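Local coordinates for protein putative dehydrogenase (Pseudarthrobacter phenanthrenivorans, PDB 6A3F) that catalyses the NAD(+)-dependent oxidation of levoglucosan to 3-dehydrolevoglucosan as a homotetrameric member of the Gfo/Idh/MocA family, at residues G301-I306 / A319-Q324. Numbering follows the deposited sequence.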
ATOM      1  N   GLY B 301      -8.698  -6.821 -18.854  1.00 20.10           N
ATOM      2  CA  GLY B 301      -9.788  -6.921 -19.804  1.00 20.84           C
ATOM      3  C   GLY B 301      -9.807  -5.722 -20.745  1.00 21.40           C
ATOM      4  O   GLY B 301      -9.103  -4.735 -20.512  1.00 19.77           O
ATOM      5  N   THR B 302     -10.697  -5.747 -21.744  1.00 20.24           N
ATOM      6  CA  THR B 302     -10.715  -4.641 -22.705  1.00 21.39           C
ATOM      7  C   THR B 302     -11.241  -3.361 -22.047  1.00 21.29           C
ATOM      8  O   THR B 302     -11.009  -2.274 -22.608  1.00 21.66           O
ATOM      9  CB  THR B 302     -11.525  -5.004 -23.962  1.00 20.24           C
ATOM     10  OG1 THR B 302     -12.807  -5.380 -23.483  1.00 18.57           O
ATOM     11  CG2 THR B 302     -10.883  -6.131 -24.736  1.00 21.58           C
ATOM     12  N   GLU B 303     -11.999  -3.468 -20.943  1.00 21.13           N
ATOM     13  CA  GLU B 303     -12.637  -2.283 -20.317  1.00 22.88           C
ATOM     14  C   GLU B 303     -12.276  -2.128 -18.840  1.00 20.93           C
ATOM     15  O   GLU B 303     -12.906  -1.332 -18.117  1.00 20.77           O
ATOM     16  CB  GLU B 303     -14.157  -2.393 -20.414  1.00 25.59           C
ATOM     17  CG  GLU B 303     -14.632  -2.622 -21.830  1.00 31.06           C
ATOM     18  CD  GLU B 303     -14.414  -1.433 -22.739  1.00 40.37           C
ATOM     19  OE1 GLU B 303     -14.178  -0.327 -22.199  1.00 47.04           O
ATOM     20  OE2 GLU B 303     -14.488  -1.607 -23.978  1.00 49.07           O
ATOM     21  N   GLY B 304     -11.271  -2.840 -18.381  1.00 19.89           N
ATOM     22  CA  GLY B 304     -10.846  -2.679 -17.000  1.00 20.38           C
ATOM     23  C   GLY B 304      -9.889  -3.774 -16.572  1.00 20.60           C
ATOM     24  O   GLY B 304      -9.522  -4.663 -17.357  1.00 18.40           O
ATOM     25  N   SER B 305      -9.456  -3.675 -15.317  1.00 18.34           N
ATOM     26  CA  SER B 305      -8.483  -4.618 -14.762  1.00 20.10           C
ATOM     27  C   SER B 305      -8.868  -4.934 -13.301  1.00 19.11           C
ATOM     28  O   SER B 305      -9.535  -4.132 -12.602  1.00 18.40           O
ATOM     29  CB  SER B 305      -7.076  -4.042 -14.828  1.00 18.58           C
ATOM     30  OG  SER B 305      -6.587  -3.776 -16.123  1.00 19.61           O
ATOM     31  N   ILE B 306      -8.447  -6.119 -12.807  1.00 19.06           N
ATOM     32  CA  ILE B 306      -8.740  -6.589 -11.491  1.00 18.81           C
ATOM     33  C   ILE B 306      -7.453  -7.184 -10.913  1.00 18.34           C
ATOM     34  O   ILE B 306      -6.794  -7.925 -11.608  1.00 20.06           O
ATOM     35  CB  ILE B 306      -9.837  -7.662 -11.463  1.00 19.30           C
ATOM     36  CG1 ILE B 306     -11.154  -7.152 -12.074  1.00 17.89           C
ATOM     37  CG2 ILE B 306     -10.052  -8.171 -10.052  1.00 21.89           C
ATOM     38  CD1 ILE B 306     -12.108  -8.263 -12.414  1.00 19.63           C
ATOM     39  N   ALA B 319     -10.036  -1.442 -11.700  1.00 19.67           N
ATOM     40  CA  ALA B 319      -9.900  -0.218 -12.448  1.00 19.26           C
ATOM     41  C   ALA B 319     -10.866  -0.313 -13.627  1.00 20.36           C
ATOM     42  O   ALA B 319     -10.751  -1.271 -14.363  1.00 18.46           O
ATOM     43  CB  ALA B 319      -8.470  -0.031 -12.907  1.00 18.71           C
ATOM     44  N   PHE B 320     -11.804   0.644 -13.728  1.00 20.32           N
ATOM     45  CA  PHE B 320     -12.742   0.745 -14.854  1.00 21.21           C
ATOM     46  C   PHE B 320     -12.293   1.803 -15.862  1.00 21.47           C
ATOM     47  O   PHE B 320     -12.101   2.994 -15.564  1.00 22.52           O
ATOM     48  CB  PHE B 320     -14.158   0.991 -14.337  1.00 20.97           C
ATOM     49  CG  PHE B 320     -14.673  -0.080 -13.425  1.00 22.85           C
ATOM     50  CD1 PHE B 320     -14.941  -1.362 -13.915  1.00 21.78           C
ATOM     51  CD2 PHE B 320     -14.846   0.169 -12.070  1.00 19.81           C
ATOM     52  CE1 PHE B 320     -15.446  -2.339 -13.082  1.00 21.00           C
ATOM     53  CE2 PHE B 320     -15.319  -0.824 -11.234  1.00 22.42           C
ATOM     54  CZ  PHE B 320     -15.634  -2.072 -11.736  1.00 21.96           C
ATOM     55  N   ALA B 321     -12.180   1.366 -17.122  1.00 20.75           N
ATOM     56  CA  ALA B 321     -11.859   2.223 -18.237  1.00 21.71           C
ATOM     57  C   ALA B 321     -12.904   3.345 -18.387  1.00 22.13           C
ATOM     58  O   ALA B 321     -12.575   4.409 -18.834  1.00 24.73           O
ATOM     59  CB  ALA B 321     -11.755   1.436 -19.534  1.00 21.19           C
ATOM     60  N   SER B 322     -14.123   3.098 -18.002  1.00 21.94           N
ATOM     61  CA  SER B 322     -15.193   4.076 -18.213  1.00 25.26           C
ATOM     62  C   SER B 322     -15.069   5.304 -17.276  1.00 27.89           C
ATOM     63  O   SER B 322     -15.867   6.237 -17.410  1.00 24.68           O
ATOM     64  CB  SER B 322     -16.508   3.402 -18.003  1.00 23.45           C
ATOM     65  OG  SER B 322     -16.622   2.928 -16.668  1.00 26.07           O
ATOM     66  N   ASP B 323     -14.194   5.293 -16.245  1.00 24.04           N
ATOM     67  CA  ASP B 323     -14.089   6.468 -15.301  1.00 26.72           C
ATOM     68  C   ASP B 323     -13.746   7.691 -16.113  1.00 24.25           C
ATOM     69  O   ASP B 323     -13.061   7.610 -17.103  1.00 24.04           O
ATOM     70  CB  ASP B 323     -12.969   6.252 -14.275  1.00 27.18           C
ATOM     71  CG  ASP B 323     -13.249   5.169 -13.239  1.00 32.65           C
ATOM     72  OD1 ASP B 323     -14.384   4.856 -12.991  1.00 33.50           O
ATOM     73  OD2 ASP B 323     -12.254   4.643 -12.620  1.00 40.48           O
ATOM     74  N   GLN B 324     -14.202   8.871 -15.696  1.00 26.09           N
ATOM     75  CA  GLN B 324     -13.760  10.113 -16.327  1.00 26.25           C
ATOM     76  C   GLN B 324     -12.228  10.245 -16.217  1.00 26.65           C
ATOM     77  O   GLN B 324     -11.606   9.764 -15.260  1.00 22.87           O
ATOM     78  CB  GLN B 324     -14.567  11.227 -15.644  1.00 30.41           C
ATOM     79  CG  GLN B 324     -14.308  12.628 -16.173  1.00 36.22           C
ATOM     80  CD  GLN B 324     -14.999  13.643 -15.290  1.00 40.04           C
ATOM     81  OE1 GLN B 324     -16.128  13.421 -14.832  1.00 44.46           O
ATOM     82  NE2 GLN B 324     -14.305  14.741 -14.999  1.00 32.63           N
TER
HETATM   83  O   HOH W   1     -15.120   0.269 -18.001  1.00 22.24           O
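Ser305 and Ala319 face each other as an antiparallel hydrogen-bonded pair, joined by two backbone bonds: Ser305 N to Ala319 O and Ala319 N to Ser305 O, both 2.9 Å. The next pair, Gly304 with Phe320, is non-hydrogen-bonded, and its CA atoms approach to 4.5 Å. Here Gly304, its backbone almost fully extended, brings its CA within 3.0 Å of Ala319 O, and the strands run close together. One step further, Ala321 N donates to Glu303 O (3.0 Å) from well above the carbonyl plane, 48° out of it, as the paired strands give way to turns. A water donates to the same oxygen and accepts from Ser322 N, so two donors grip Glu303 O and the water links it to the type I turn Phe320–Asp323. The methyl of Ala321 points toward the 301–306 segment and rests 3.3 Å from Glu303 O. The Glu303 side chain, with CG beside its backbone N and a bend at chi2 (-68°), brings OE1 over to the same methyl, at 4.0 Å.

The two sheet faces have different surroundings. On the face of Ser305 and Ala319, both side chains touch Phe330, and His289 of a second subunit accepts the Ser305 hydroxyl through its carbonyl O while packing against Ala319 and Ala321. On the other face, Phe320 packs on Ala170 and Arg331, and on Arg327 of a third subunit. At the end of the turn, Asp323 forms a salt bridge with Arg331 of the same chain. The 301–304 turn, closed by Gly301 N to Gly304 O, leads in from strand 294–301. The whole is the open end of the antiparallel hairpin 304–309/315–320, in the large mixed sheet of the C-terminal alpha/beta domain, where it meets two other subunits of the tetramer.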